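Local coordinates for protein 4-hydroxybenzoyl-CoA thioesterase (Staphylococcus aureus, PDB 6FDG) that probably hydrolyses the thioester bond of acyl-CoA substrates, most likely that of DHNA-CoA in the vitamin K2 pathway, at residues E7-Y12 with P71-V76; S55-L60 with T107-I112; Y83-S88 with D128-Y133. All coordinates share one frame; numbering follows the deposited sequence.

Overall arrangement
Three partly buried contacts hold one hot-dog subunit together. Interactions 1 and 2 both pair antiparallel strands of the curved sheet around helix 26-41, yet their centres lie about 24 Å apart, on opposite sides of the chain's centre. Each has an apolar face against that helix. On the other face interaction 1 carries exposed salt bridges, whereas interaction 2, at a beta bulge, has a neutral hydroxyl bonded to a carboxylate. Both reach neighbouring subunits; no other chain touches interaction 3, which joins a hairpin turn to helix 127-141 through aromatic rings. It adjoins interaction 2, their centres about 13 Å apart, where Ser88 and Leu109 pair through their backbones.

Interaction 1: E7-Y12 with P71-V76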
loop_
_atom_site.group_PDB
_atom_site.type_symbol
_atom_site.label_atom_id
_atom_site.label_comp_id
_atom_site.label_asym_id
_atom_site.label_seq_id
_atom_site.Cartn_x
_atom_site.Cartn_y
_atom_site.Cartn_z
ATOM N N GLU A 7 1.903 -7.269 19.056
ATOM C CA GLU A 7 2.752 -6.070 18.972
ATOM C C GLU A 7 3.070 -5.827 17.493
ATOM O O GLU A 7 3.461 -6.744 16.758
ATOM C CB GLU A 7 4.055 -6.307 19.738
ATOM C CG GLU A 7 3.814 -6.490 21.242
ATOM C CD GLU A 7 5.154 -6.480 22.012
ATOM O OE1 GLU A 7 5.793 -5.409 22.041
ATOM O OE2 GLU A 7 5.569 -7.545 22.524
ATOM N N ILE A 8 2.945 -4.567 17.087
ATOM C CA ILE A 8 3.251 -4.116 15.757
ATOM C C ILE A 8 4.161 -2.887 15.852
ATOM O O ILE A 8 3.872 -1.966 16.607
ATOM C CB ILE A 8 1.949 -3.776 14.981
ATOM C CG1 ILE A 8 1.032 -5.017 14.916
ATOM C CG2 ILE A 8 2.288 -3.162 13.617
ATOM C CD1 ILE A 8 -0.259 -4.758 14.150
ATOM N N GLU A 9 5.212 -2.871 15.077
ATOM C CA GLU A 9 6.080 -1.678 15.025
ATOM C C GLU A 9 5.756 -0.940 13.737
ATOM O O GLU A 9 5.868 -1.504 12.650
ATOM C CB GLU A 9 7.545 -2.114 15.024
ATOM C CG GLU A 9 8.485 -0.927 14.943
ATOM C CD GLU A 9 9.722 -1.084 15.798
ATOM O OE1 GLU A 9 10.340 -2.166 15.788
ATOM O OE2 GLU A 9 10.047 -0.130 16.541
ATOM N N ALA A 10 5.349 0.317 13.850
ATOM C CA ALA A 10 5.010 1.115 12.714
ATOM C C ALA A 10 6.159 1.227 11.755
ATOM O O ALA A 10 7.366 1.270 12.166
ATOM C CB ALA A 10 4.558 2.479 13.156
ATOM N N ARG A 11 5.899 1.330 10.466
ATOM C CA ARG A 11 6.908 1.484 9.428
ATOM C C ARG A 11 6.838 2.882 8.857
ATOM O O ARG A 11 5.790 3.471 8.751
ATOM C CB ARG A 11 6.630 0.474 8.278
ATOM C CG ARG A 11 6.829 -0.971 8.728
ATOM C CD ARG A 11 6.221 -1.911 7.729
ATOM N NE ARG A 11 6.501 -3.296 8.051
ATOM C CZ ARG A 11 6.170 -4.369 7.312
ATOM N NH1 ARG A 11 5.582 -4.188 6.198
ATOM N NH2 ARG A 11 6.596 -5.542 7.729
ATOM N N TYR A 12 8.000 3.389 8.415
ATOM C CA TYR A 12 8.022 4.689 7.753
ATOM C C TYR A 12 7.123 4.754 6.556
ATOM O O TYR A 12 6.414 5.710 6.304
ATOM C CB TYR A 12 9.503 4.945 7.360
ATOM C CG TYR A 12 9.743 6.364 6.863
ATOM C CD1 TYR A 12 9.514 6.789 5.565
ATOM C CD2 TYR A 12 10.067 7.340 7.808
ATOM C CE1 TYR A 12 9.642 8.153 5.217
ATOM C CE2 TYR A 12 10.300 8.632 7.446
ATOM C CZ TYR A 12 10.029 8.976 6.168
ATOM O OH TYR A 12 10.241 10.353 5.685
ATOM N N PRO A 71 7.961 7.283 14.809
ATOM C CA PRO A 71 7.981 5.877 15.065
ATOM C C PRO A 71 7.000 5.479 16.234
ATOM O O PRO A 71 6.706 6.322 17.137
ATOM C CB PRO A 71 9.411 5.543 15.364
ATOM C CG PRO A 71 9.857 6.762 16.047
ATOM C CD PRO A 71 9.162 7.934 15.408
ATOM N N GLU A 72 6.567 4.227 16.309
ATOM C CA GLU A 72 5.750 3.763 17.440
ATOM C C GLU A 72 5.660 2.297 17.469
ATOM O O GLU A 72 5.372 1.658 16.408
ATOM C CB GLU A 72 4.298 4.280 17.308
ATOM C CG GLU A 72 3.407 4.297 18.533
ATOM C CD GLU A 72 3.427 5.594 19.333
ATOM O OE1 GLU A 72 3.909 6.600 18.885
ATOM O OE2 GLU A 72 2.961 5.591 20.450
ATOM N N LYS A 73 5.746 1.669 18.641
ATOM C CA LYS A 73 5.412 0.261 18.876
ATOM C C LYS A 73 4.071 0.231 19.513
ATOM O O LYS A 73 3.768 0.907 20.556
ATOM C CB LYS A 73 6.395 -0.290 19.909
ATOM C CG LYS A 73 7.738 -0.129 19.302
ATOM C CD LYS A 73 8.885 -0.570 20.204
ATOM C CE LYS A 73 9.419 -1.906 19.735
ATOM N NZ LYS A 73 10.528 -1.678 18.786
ATOM N N VAL A 74 3.085 -0.385 18.900
ATOM C CA VAL A 74 1.723 -0.476 19.419
ATOM C C VAL A 74 1.333 -1.887 19.831
ATOM O O VAL A 74 1.994 -2.867 19.403
ATOM C CB VAL A 74 0.702 0.070 18.387
ATOM C CG1 VAL A 74 0.955 1.470 17.932
ATOM C CG2 VAL A 74 0.548 -0.868 17.174
ATOM N N LYS A 75 0.281 -2.007 20.648
ATOM C CA LYS A 75 -0.241 -3.300 21.013
ATOM C C LYS A 75 -1.672 -3.325 20.617
ATOM O O LYS A 75 -2.448 -2.400 20.826
ATOM C CB LYS A 75 -0.130 -3.517 22.536
ATOM C CG LYS A 75 1.352 -3.587 22.990
ATOM C CD LYS A 75 1.548 -3.694 24.499
ATOM C CE LYS A 75 3.061 -3.494 24.728
ATOM N NZ LYS A 75 3.908 -4.391 23.841
ATOM N N VAL A 76 -2.062 -4.392 19.894
ATOM C CA VAL A 76 -3.420 -4.589 19.378
ATOM C C VAL A 76 -4.105 -5.688 20.163
ATOM O O VAL A 76 -3.561 -6.793 20.165
ATOM C CB VAL A 76 -3.484 -4.870 17.869
ATOM C CG1 VAL A 76 -4.936 -4.885 17.475
ATOM C CG2 VAL A 76 -2.660 -3.878 17.095
HETATM O O HOH W 1 7.972 2.454 14.620
#
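Glu9 and Lys73 reach each other by unlike torsions: Glu9 CG stands anti to its backbone N (chi1 179°), while Lys73 CG is anti to its own carbonyl carbon and the lysine chain bends further out, at chi3 and chi4. The side chains lie side by side, pointing the same way. Lys73 NZ donates to Glu9 OE2 at 2.8 Å, rising 42° out of the carboxylate plane, and is 3.0 Å from Glu9 OE1, so the ammonium probably interacts with both oxygens of this salt bridge. Two residues along, Glu7 and Lys75 also lie side by side, here with both CG atoms anti to the carbonyl carbon and a straighter lysine, bent only at chi4; Glu7 OE1 meets Lys75 NZ at 2.8 Å. Both charge pairs occupy the exposed face of the sheet.

The other face is apolar. Ile8 CB rests against Val74 CG2 at 3.9 Å, and the far methyl of Ile8, CD1, meets Val76 CG2; Trp29 of helix 26-41 packs on both Ile8 and Val74. Between the faces, Ile8 and Val74 form a hydrogen-bonded antiparallel pair, Ile8 N to Val74 O at 3.0 Å and Val74 N to Ile8 O at 2.9 Å. Ala10 N adds a bond to Glu72 O, and a water bridges Ala10 O to Glu72 N where the strands give way to loops. The apolar face packed on helix 26-41 fits the hot-dog fold, in which a curved antiparallel sheet wraps round a long central helix.

Interaction 2: S55-L60 with T107-I112; sequences SPVTDL and TELICI
The carboxylate of Glu108 receives the hydroxyl of Thr58: OG1 donates to Glu108 OE1 at 2.6 Å, arriving on the anti side and 30° out of the carboxylate plane. A second flat group, the peptide carbonyl of Ile110, is approached from above its plane, where Ser55 OG donates to Ile110 O at 2.8 Å. Thr58 OG1 sits between its own backbone N and carbonyl carbon (chi1 67°), while the methyl CG2, anti to the carbonyl carbon, meets Ile110 CG1 at 3.7 Å, the two side chains crossing at about a right angle.

The backbone brings Thr58 to Glu108. Thr58 and Asp59 both face Glu108 in a classic beta bulge, with Thr58 N bonded to Glu108 O at 2.8 Å and Glu108 N to Asp59 O at 2.9 Å. The extra residue shifts the register by one, so that Val57 and Leu60 share a face with Leu109 and Thr107. There Val57 CG2 touches Leu109 CD1 at 3.8 Å; beyond the paired residues, Pro56 CG packs on Ile112 CD1 at 3.9 Å.

Asp59 turns its carboxylate to Asn63 of the fourth subunit, and an antiparallel strand of that chain carries the sheet across the interface. Within the subunit, strand 88-95 flanks Thr107 and Leu109 on the sheet, and helix 26-41 covers the Val57 and Leu109 face through Arg34 and meets Leu60 through Ala27.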
loop_
_atom_site.group_PDB
_atom_site.type_symbol
_atom_site.label_atom_id
_atom_site.label_comp_id
_atom_site.label_asym_id
_atom_site.label_seq_id
_atom_site.Cartn_x
_atom_site.Cartn_y
_atom_site.Cartn_z
ATOM N N SER A 55 -11.332 -16.413 3.542
ATOM C CA SER A 55 -12.097 -15.657 4.514
ATOM C C SER A 55 -11.961 -14.115 4.298
ATOM O O SER A 55 -11.060 -13.531 4.969
ATOM C CB SER A 55 -11.695 -16.034 5.882
ATOM O OG SER A 55 -12.526 -15.506 6.860
ATOM N N PRO A 56 -12.805 -13.580 3.517
ATOM C CA PRO A 56 -12.736 -12.127 3.339
ATOM C C PRO A 56 -13.501 -11.351 4.335
ATOM O O PRO A 56 -14.500 -11.780 4.939
ATOM C CB PRO A 56 -13.332 -11.947 1.970
ATOM C CG PRO A 56 -14.404 -13.012 1.874
ATOM C CD PRO A 56 -13.752 -14.166 2.567
ATOM N N VAL A 57 -13.015 -10.117 4.513
ATOM C CA VAL A 57 -13.777 -9.048 5.303
ATOM C C VAL A 57 -14.955 -8.580 4.594
ATOM O O VAL A 57 -14.800 -8.135 3.422
ATOM C CB VAL A 57 -12.789 -7.942 5.640
ATOM C CG1 VAL A 57 -13.558 -6.814 6.282
ATOM C CG2 VAL A 57 -11.735 -8.440 6.552
ATOM N N THR A 58 -16.117 -8.528 5.186
ATOM C CA THR A 58 -17.337 -8.040 4.674
ATOM C C THR A 58 -17.814 -6.745 5.280
ATOM O O THR A 58 -18.699 -6.059 4.716
ATOM C CB THR A 58 -18.458 -9.125 4.721
ATOM O OG1 THR A 58 -18.755 -9.389 6.096
ATOM C CG2 THR A 58 -18.030 -10.300 3.851
ATOM N N ASP A 59 -17.207 -6.312 6.406
ATOM C CA ASP A 59 -17.553 -5.022 7.028
ATOM C C ASP A 59 -16.374 -4.601 7.793
ATOM O O ASP A 59 -15.744 -5.411 8.539
ATOM C CB ASP A 59 -18.726 -5.114 7.993
ATOM C CG ASP A 59 -19.263 -3.838 8.390
ATOM O OD1 ASP A 59 -19.932 -3.207 7.573
ATOM O OD2 ASP A 59 -19.006 -3.426 9.506
ATOM N N LEU A 60 -15.985 -3.344 7.741
ATOM C CA LEU A 60 -14.812 -2.758 8.408
ATOM C C LEU A 60 -15.278 -1.520 9.161
ATOM O O LEU A 60 -15.962 -0.651 8.511
ATOM C CB LEU A 60 -13.701 -2.401 7.420
ATOM C CG LEU A 60 -12.547 -1.559 7.976
ATOM C CD1 LEU A 60 -11.693 -2.381 8.965
ATOM C CD2 LEU A 60 -11.709 -1.113 6.815
ATOM N N THR A 107 -14.135 -5.908 12.464
ATOM C CA THR A 107 -14.234 -6.537 11.146
ATOM C C THR A 107 -15.174 -7.704 11.153
ATOM O O THR A 107 -14.991 -8.634 12.042
ATOM C CB THR A 107 -12.918 -7.028 10.605
ATOM O OG1 THR A 107 -12.351 -7.992 11.549
ATOM C CG2 THR A 107 -11.891 -5.905 10.340
ATOM N N GLU A 108 -16.112 -7.782 10.221
ATOM C CA GLU A 108 -16.923 -9.014 9.998
ATOM C C GLU A 108 -16.240 -9.794 8.944
ATOM O O GLU A 108 -15.822 -9.277 7.891
ATOM C CB GLU A 108 -18.314 -8.579 9.602
ATOM C CG GLU A 108 -19.253 -9.836 9.369
ATOM C CD GLU A 108 -20.579 -9.347 8.873
ATOM O OE1 GLU A 108 -20.583 -8.705 7.804
ATOM O OE2 GLU A 108 -21.579 -9.615 9.510
ATOM N N LEU A 109 -16.151 -11.134 9.155
ATOM C CA LEU A 109 -15.482 -12.112 8.285
ATOM C C LEU A 109 -16.509 -13.204 7.955
ATOM O O LEU A 109 -17.297 -13.592 8.843
ATOM C CB LEU A 109 -14.290 -12.755 8.894
ATOM C CG LEU A 109 -12.985 -12.034 9.053
ATOM C CD1 LEU A 109 -12.297 -12.021 7.786
ATOM C CD2 LEU A 109 -13.021 -10.676 9.662
ATOM N N ILE A 110 -16.457 -13.694 6.764
ATOM C CA ILE A 110 -17.219 -14.907 6.288
ATOM C C ILE A 110 -16.173 -15.860 5.753
ATOM O O ILE A 110 -15.024 -15.530 5.539
ATOM C CB ILE A 110 -18.352 -14.592 5.277
ATOM C CG1 ILE A 110 -17.780 -13.968 3.995
ATOM C CG2 ILE A 110 -19.340 -13.691 5.920
ATOM C CD1 ILE A 110 -18.705 -13.777 2.811
ATOM N N CYS A 111 -16.596 -17.108 5.432
ATOM C CA CYS A 111 -15.743 -18.038 4.716
ATOM C C CYS A 111 -16.455 -18.476 3.443
ATOM O O CYS A 111 -17.662 -18.709 3.484
ATOM C CB CYS A 111 -15.514 -19.280 5.597
ATOM S SG CYS A 111 -14.460 -19.012 7.053
ATOM N N ILE A 112 -15.685 -18.548 2.387
ATOM C CA ILE A 112 -16.213 -18.863 1.067
ATOM C C ILE A 112 -15.274 -19.790 0.342
ATOM O O ILE A 112 -14.142 -19.934 0.587
ATOM C CB ILE A 112 -16.382 -17.566 0.237
ATOM C CG1 ILE A 112 -15.059 -16.900 -0.090
ATOM C CG2 ILE A 112 -17.382 -16.578 0.910
ATOM C CD1 ILE A 112 -15.230 -15.610 -0.916
#

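Interaction 3: Y83-S88 with D128-Y133; sequences YSRLRS and DWHEAY
Tyr83, His130 and Tyr133 form an aromatic cluster that packs the turn between strands 73-83 and 88-95 against helix 127-141. The Tyr83 ring is its centre. Over one face, Tyr133 CB stands 3.5 Å from the ring centroid and only 7° off the normal, a close CH-pi contact; the Tyr133 ring itself meets it obliquely. Over the opposite face lies the backbone N of Arg85, displaced toward the rim. Ser88 OG and His130 ND1 are at the edge, in the plane of the Tyr83 ring.

The side chains of Tyr83 and His130 cross at about a right angle. Tyr83 OH and His130 ND1 share a hydrogen bond of 2.8 Å, with the hydroxyl in the plane of the imidazole. The rings meet rim to rim, their planes 48° apart. Arg85 also reaches His130: its CG lies 3.7 Å from His130 CE1, and the same CE1 sits 3.9 Å above the centre of the guanidinium plane.

The turn is shaped from within by Ser84, whose OG accepts from Arg87 N at 3.2 Å, an ST motif. Tyr133 OH is hydrogen-bonded to Tyr90 OH of strand 88-95, which ties the helix to the sheet as well as to the turn.

Either partner could supply the proton between Tyr83 OH and His130 ND1. The nearby guanidinium, with Arg85 NH2 4.2 Å from His130 NE2, would tend to disfavour a cationic imidazole, which is consistent with a neutral ring bonded through ND1.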
loop_
_atom_site.group_PDB
_atom_site.type_symbol
_atom_site.label_atom_id
_atom_site.label_comp_id
_atom_site.label_asym_id
_atom_site.label_seq_id
_atom_site.Cartn_x
_atom_site.Cartn_y
_atom_site.Cartn_z
ATOM N N TYR A 83 -19.627 -14.922 17.249
ATOM C CA TYR A 83 -19.341 -16.030 16.382
ATOM C C TYR A 83 -20.578 -16.704 15.965
ATOM O O TYR A 83 -21.449 -17.029 16.839
ATOM C CB TYR A 83 -18.412 -17.039 17.092
ATOM C CG TYR A 83 -18.349 -18.326 16.340
ATOM C CD1 TYR A 83 -17.657 -18.389 15.117
ATOM C CD2 TYR A 83 -18.957 -19.511 16.757
ATOM C CE1 TYR A 83 -17.637 -19.531 14.366
ATOM C CE2 TYR A 83 -18.929 -20.669 15.991
ATOM C CZ TYR A 83 -18.276 -20.659 14.801
ATOM O OH TYR A 83 -18.184 -21.755 13.972
ATOM N N SER A 84 -20.769 -16.999 14.699
ATOM C CA SER A 84 -21.762 -17.933 14.209
ATOM C C SER A 84 -21.048 -18.735 13.117
ATOM O O SER A 84 -19.961 -18.412 12.636
ATOM C CB SER A 84 -22.968 -17.300 13.651
ATOM O OG SER A 84 -22.773 -16.770 12.358
ATOM N N ARG A 85 -21.683 -19.879 12.748
ATOM C CA ARG A 85 -21.020 -20.731 11.730
ATOM C C ARG A 85 -20.961 -20.037 10.351
ATOM O O ARG A 85 -20.129 -20.495 9.538
ATOM C CB ARG A 85 -21.898 -21.981 11.535
ATOM C CG ARG A 85 -22.239 -22.802 12.780
ATOM C CD ARG A 85 -23.609 -23.531 12.703
ATOM N NE ARG A 85 -23.843 -24.520 13.645
ATOM C CZ ARG A 85 -24.312 -24.337 14.873
ATOM N NH1 ARG A 85 -24.621 -23.146 15.358
ATOM N NH2 ARG A 85 -24.418 -25.389 15.666
ATOM N N LEU A 86 -21.679 -18.974 10.095
ATOM C CA LEU A 86 -21.620 -18.274 8.875
ATOM C C LEU A 86 -20.778 -16.966 8.910
ATOM O O LEU A 86 -20.352 -16.538 7.809
ATOM C CB LEU A 86 -22.984 -17.961 8.369
ATOM C CG LEU A 86 -23.754 -19.241 7.801
ATOM C CD1 LEU A 86 -25.174 -18.845 7.493
ATOM C CD2 LEU A 86 -23.126 -19.823 6.605
ATOM N N ARG A 87 -20.594 -16.391 10.074
ATOM C CA ARG A 87 -19.845 -15.103 10.166
ATOM C C ARG A 87 -19.358 -14.847 11.504
ATOM O O ARG A 87 -19.925 -15.230 12.561
ATOM C CB ARG A 87 -20.676 -13.953 9.724
ATOM C CG ARG A 87 -21.840 -13.594 10.572
ATOM C CD ARG A 87 -22.886 -12.681 9.867
ATOM N NE ARG A 87 -22.953 -13.027 8.432
ATOM C CZ ARG A 87 -23.781 -13.906 7.838
ATOM N NH1 ARG A 87 -24.825 -14.500 8.496
ATOM N NH2 ARG A 87 -23.560 -14.165 6.541
ATOM N N SER A 88 -18.219 -14.184 11.561
ATOM C CA SER A 88 -17.595 -13.809 12.844
ATOM C C SER A 88 -17.398 -12.284 12.882
ATOM O O SER A 88 -17.026 -11.714 11.780
ATOM C CB SER A 88 -16.274 -14.386 13.050
ATOM O OG SER A 88 -16.307 -15.847 13.212
ATOM N N ASP A 128 -13.062 -28.597 13.770
ATOM C CA ASP A 128 -12.157 -28.293 14.858
ATOM C C ASP A 128 -12.165 -26.758 15.116
ATOM O O ASP A 128 -12.108 -26.338 16.337
ATOM C CB ASP A 128 -10.740 -28.703 14.523
ATOM C CG ASP A 128 -10.259 -28.385 13.024
ATOM O OD1 ASP A 128 -11.039 -28.305 11.986
ATOM O OD2 ASP A 128 -9.004 -28.267 12.891
ATOM N N TRP A 129 -12.151 -25.928 14.064
ATOM C CA TRP A 129 -12.238 -24.447 14.289
ATOM C C TRP A 129 -13.572 -24.164 14.885
ATOM O O TRP A 129 -13.678 -23.357 15.868
ATOM C CB TRP A 129 -12.101 -23.718 12.946
ATOM C CG TRP A 129 -10.834 -23.720 12.282
ATOM C CD1 TRP A 129 -10.085 -24.784 11.849
ATOM C CD2 TRP A 129 -10.134 -22.544 11.770
ATOM N NE1 TRP A 129 -9.005 -24.356 11.119
ATOM C CE2 TRP A 129 -9.042 -23.008 11.008
ATOM C CE3 TRP A 129 -10.377 -21.182 11.870
ATOM C CZ2 TRP A 129 -8.159 -22.167 10.411
ATOM C CZ3 TRP A 129 -9.438 -20.335 11.181
ATOM C CH2 TRP A 129 -8.386 -20.880 10.516
ATOM N N HIS A 130 -14.707 -24.671 14.424
ATOM C CA HIS A 130 -15.989 -24.476 15.029
ATOM C C HIS A 130 -16.086 -24.817 16.498
ATOM O O HIS A 130 -16.682 -24.084 17.289
ATOM C CB HIS A 130 -17.114 -25.258 14.228
ATOM C CG HIS A 130 -18.412 -25.216 14.878
ATOM N ND1 HIS A 130 -19.190 -24.135 14.932
ATOM C CD2 HIS A 130 -19.089 -26.211 15.551
ATOM C CE1 HIS A 130 -20.335 -24.414 15.557
ATOM N NE2 HIS A 130 -20.277 -25.683 15.949
ATOM N N GLU A 131 -15.462 -25.949 16.842
ATOM C CA GLU A 131 -15.585 -26.355 18.279
ATOM C C GLU A 131 -14.858 -25.276 19.089
ATOM O O GLU A 131 -15.413 -24.957 20.142
ATOM C CB GLU A 131 -14.946 -27.736 18.434
ATOM C CG GLU A 131 -14.637 -28.187 19.887
ATOM C CD GLU A 131 -13.849 -29.519 19.932
ATOM O OE1 GLU A 131 -12.792 -29.662 19.265
ATOM O OE2 GLU A 131 -14.297 -30.451 20.633
ATOM N N ALA A 132 -13.683 -24.844 18.640
ATOM C CA ALA A 132 -12.875 -23.842 19.409
ATOM C C ALA A 132 -13.590 -22.486 19.500
ATOM O O ALA A 132 -13.774 -21.940 20.610
ATOM C CB ALA A 132 -11.537 -23.724 18.876
ATOM N N TYR A 133 -14.174 -22.058 18.340
ATOM C CA TYR A 133 -14.889 -20.783 18.392
ATOM C C TYR A 133 -16.126 -20.791 19.217
ATOM O O TYR A 133 -16.536 -19.832 19.836
ATOM C CB TYR A 133 -15.163 -20.266 16.901
ATOM C CG TYR A 133 -13.984 -19.535 16.273
ATOM C CD1 TYR A 133 -12.825 -20.123 15.954
ATOM C CD2 TYR A 133 -14.091 -18.190 16.035
ATOM C CE1 TYR A 133 -11.752 -19.444 15.388
ATOM C CE2 TYR A 133 -13.032 -17.481 15.437
ATOM C CZ TYR A 133 -11.895 -18.073 15.206
ATOM O OH TYR A 133 -10.793 -17.401 14.635
#